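Local coordinates for protein GCN5-related N-acetyltransferase (Anabaena variabilis, PDB 2OZG) that binds coenzyme A and, as a GCN5-related N-acetyltransferase, probably transfers acetyl groups to amines, perhaps those of aminoglycosides, at residues 134-139 and 283-288. Residues are numbered along the deposited sequence; the frame is centred on the assembly and turned at random.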
ATOM      1  N   ALA A 134      -4.049   8.249 -32.612  1.00 31.62           N
ATOM      2  CA  ALA A 134      -3.256   8.041 -33.777  1.00 32.78           C
ATOM      3  C   ALA A 134      -1.841   7.530 -33.524  1.00 34.39           C
ATOM      4  O   ALA A 134      -1.170   7.131 -34.469  1.00 33.82           O
ATOM      5  CB  ALA A 134      -3.192   9.341 -34.561  1.00 35.84           C
ATOM      6  N   GLY A 135      -1.381   7.525 -32.273  1.00 32.61           N
ATOM      7  CA  GLY A 135      -0.061   7.001 -31.995  1.00 34.13           C
ATOM      8  C   GLY A 135       0.092   6.726 -30.527  1.00 33.76           C
ATOM      9  O   GLY A 135      -0.726   7.172 -29.704  1.00 33.91           O
ATOM     10  N   SER A 136       1.183   6.074 -30.201  1.00 32.79           N
ATOM     11  CA  SER A 136       1.442   5.691 -28.819  1.00 36.47           C
ATOM     12  C   SER A 136       2.662   6.313 -28.171  1.00 39.87           C
ATOM     13  O   SER A 136       3.570   6.781 -28.851  1.00 36.45           O
ATOM     14  CB  SER A 136       1.588   4.167 -28.764  1.00 39.15           C
ATOM     15  OG  SER A 136       0.408   3.544 -29.271  1.00 41.08           O
ATOM     16  N   SER A 137       2.623   6.369 -26.828  1.00 39.57           N
ATOM     17  CA  SER A 137       3.785   6.711 -26.013  1.00 37.05           C
ATOM     18  C   SER A 137       3.624   5.746 -24.854  1.00 36.12           C
ATOM     19  O   SER A 137       2.505   5.451 -24.435  1.00 36.08           O
ATOM     20  CB  SER A 137       3.805   8.156 -25.510  1.00 39.67           C
ATOM     21  OG  SER A 137       2.616   8.426 -24.765  1.00 47.05           O
ATOM     22  N   CYS A 138       4.745   5.258 -24.356  1.00 35.36           N
ATOM     23  CA  CYS A 138       4.759   4.192 -23.353  1.00 36.89           C
ATOM     24  C   CYS A 138       5.996   4.353 -22.494  1.00 36.56           C
ATOM     25  O   CYS A 138       7.109   4.497 -23.032  1.00 37.46           O
ATOM     26  CB  CYS A 138       4.840   2.844 -24.078  1.00 34.25           C
ATOM     27  SG  CYS A 138       4.631   1.503 -23.079  1.00 47.54           S
ATOM     28  N   VAL A 139       5.790   4.317 -21.188  1.00 36.98           N
ATOM     29  CA  VAL A 139       6.859   4.356 -20.213  1.00 36.84           C
ATOM     30  C   VAL A 139       7.027   2.957 -19.653  1.00 34.14           C
ATOM     31  O   VAL A 139       6.104   2.372 -19.115  1.00 33.93           O
ATOM     32  CB  VAL A 139       6.576   5.355 -19.058  1.00 34.95           C
ATOM     33  CG1 VAL A 139       7.723   5.304 -18.082  1.00 37.63           C
ATOM     34  CG2 VAL A 139       6.480   6.750 -19.624  1.00 42.36           C
ATOM     35  N   GLN A 283       1.026   4.319 -20.256  1.00 34.75           N
ATOM     36  CA  GLN A 283       0.961   4.560 -21.684  1.00 36.93           C
ATOM     37  C   GLN A 283      -0.078   5.617 -21.982  1.00 42.58           C
ATOM     38  O   GLN A 283      -0.963   5.923 -21.159  1.00 41.66           O
ATOM     39  CB  GLN A 283       0.597   3.293 -22.413  1.00 42.49           C
ATOM     40  CG  GLN A 283      -0.796   2.835 -22.088  1.00 53.49           C
ATOM     41  CD  GLN A 283      -1.177   1.645 -22.877  1.00 60.19           C
ATOM     42  OE1 GLN A 283      -1.317   1.721 -24.109  1.00 55.54           O
ATOM     43  NE2 GLN A 283      -1.386   0.523 -22.187  1.00 65.44           N
ATOM     44  N   ASP A 284       0.065   6.221 -23.154  1.00 39.56           N
ATOM     45  CA  ASP A 284      -0.829   7.259 -23.606  1.00 42.38           C
ATOM     46  C   ASP A 284      -0.955   7.179 -25.116  1.00 39.43           C
ATOM     47  O   ASP A 284      -0.014   6.768 -25.806  1.00 42.39           O
ATOM     48  CB  ASP A 284      -0.251   8.631 -23.251  1.00 46.66           C
ATOM     49  CG  ASP A 284      -0.334   8.937 -21.782  1.00 53.52           C
ATOM     50  OD1 ASP A 284      -1.392   9.431 -21.347  1.00 65.48           O
ATOM     51  OD2 ASP A 284       0.660   8.713 -21.053  1.00 68.15           O
ATOM     52  N   ARG A 285      -2.137   7.485 -25.625  1.00 33.30           N
ATOM     53  CA  ARG A 285      -2.274   7.687 -27.039  1.00 33.02           C
ATOM     54  C   ARG A 285      -2.410   9.163 -27.313  1.00 33.18           C
ATOM     55  O   ARG A 285      -3.244   9.829 -26.776  1.00 33.53           O
ATOM     56  CB  ARG A 285      -3.433   6.921 -27.636  1.00 32.39           C
ATOM     57  CG  ARG A 285      -3.227   5.434 -27.559  1.00 32.74           C
ATOM     58  CD  ARG A 285      -4.452   4.665 -28.036  1.00 36.70           C
ATOM     59  NE  ARG A 285      -4.211   3.254 -27.853  1.00 33.96           N
ATOM     60  CZ  ARG A 285      -5.141   2.315 -27.911  1.00 35.13           C
ATOM     61  NH1 ARG A 285      -6.395   2.630 -28.216  1.00 29.57           N
ATOM     62  NH2 ARG A 285      -4.811   1.055 -27.638  1.00 34.59           N
ATOM     63  N   TRP A 286      -1.541   9.650 -28.188  1.00 32.49           N
ATOM     64  CA  TRP A 286      -1.678  10.957 -28.712  1.00 33.64           C
ATOM     65  C   TRP A 286      -2.623  10.956 -29.904  1.00 33.05           C
ATOM     66  O   TRP A 286      -2.894   9.906 -30.534  1.00 31.27           O
ATOM     67  CB  TRP A 286      -0.322  11.583 -29.045  1.00 30.99           C
ATOM     68  CG  TRP A 286       0.704  10.693 -29.608  1.00 31.69           C
ATOM     69  CD1 TRP A 286       1.642   9.977 -28.902  1.00 33.01           C
ATOM     70  CD2 TRP A 286       0.981  10.456 -30.984  1.00 30.09           C
ATOM     71  NE1 TRP A 286       2.456   9.287 -29.774  1.00 30.96           N
ATOM     72  CE2 TRP A 286       2.120   9.618 -31.048  1.00 28.38           C
ATOM     73  CE3 TRP A 286       0.380  10.873 -32.187  1.00 36.15           C
ATOM     74  CZ2 TRP A 286       2.671   9.194 -32.258  1.00 38.58           C
ATOM     75  CZ3 TRP A 286       0.935  10.473 -33.370  1.00 35.38           C
ATOM     76  CH2 TRP A 286       2.077   9.630 -33.399  1.00 36.74           C
HETATM   77  N   MSE A 287      -3.088  12.153 -30.244  1.00 30.63           N
HETATM   78  CA  MSE A 287      -4.054  12.297 -31.270  1.00 30.03           C
HETATM   79  C   MSE A 287      -3.552  13.107 -32.388  1.00 31.83           C
HETATM   80  O   MSE A 287      -2.692  13.975 -32.209  1.00 34.08           O
HETATM   81  CB  MSE A 287      -5.258  12.965 -30.674  1.00 30.50           C
HETATM   82  CG  MSE A 287      -6.026  12.138 -29.663  1.00 33.37           C
HETATM   83 SE   MSE A 287      -7.693  13.034 -29.081  0.75 34.66          SE
HETATM   84  CE  MSE A 287      -8.966  11.510 -29.212  1.00 44.90           C
ATOM     85  N   LEU A 288      -4.147  12.891 -33.548  1.00 33.20           N
ATOM     86  CA  LEU A 288      -3.770  13.606 -34.786  1.00 30.24           C
ATOM     87  C   LEU A 288      -5.003  14.145 -35.507  1.00 29.74           C
ATOM     88  O   LEU A 288      -6.049  13.504 -35.532  1.00 32.69           O
ATOM     89  CB  LEU A 288      -3.031  12.623 -35.725  1.00 33.86           C
ATOM     90  CG  LEU A 288      -2.440  13.231 -37.024  1.00 33.70           C
ATOM     91  CD1 LEU A 288      -1.019  12.804 -37.351  1.00 36.41           C
ATOM     92  CD2 LEU A 288      -3.386  12.980 -38.225  1.00 34.74           C
TER
HETATM   93  O   HOH W   1      -1.333   2.563 -27.505  1.00 31.86           O
HETATM   94  O   HOH W   2       3.656   7.851 -22.036  1.00 48.21           O
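Trp-286 lies flat over Gly-135, whose CA sits 3.4 Å from the centroid of the six-membered ring in a CH-pi contact. The indole NE1 gives a weak hydrogen bond across to Ser-136 O (2.9 Å), which lies at the ring edge near its plane. A classic beta bulge accompanies this: Trp-286 O accepts from Ala-134 N at 2.9 Å and, weakly, from Gly-135 N, while Trp-286 N returns a weak bond to Gly-135 O. Farther along these antiparallel strands, Ser-137 and Asp-284 pair through both backbone N-H groups, the straighter running from Asp-284 N to Ser-137 O (165°). Water joins the side chains on both faces: one molecule is hydrogen-bonded to Ser-136 OG, accepts from Arg-285 NE (3.0 Å) and donates weakly to Gln-283 OE1; another, hydrogen-bonded to Ser-137 OG, donates to Asp-284 OD2. Arg-285 NH1 also bonds Gln-133 OE1, and NH2 bonds Asp-267 O of a second subunit. An alanine in place of Trp-286 would probably leave Ser-136 O without its indole donor and open a gap over Gly-135. Strands 132-143 and 279-290 thus satisfy buried carbonyls across their pairing, Trp-286 O with two N-H groups, while water and a second subunit serve the polar side chains.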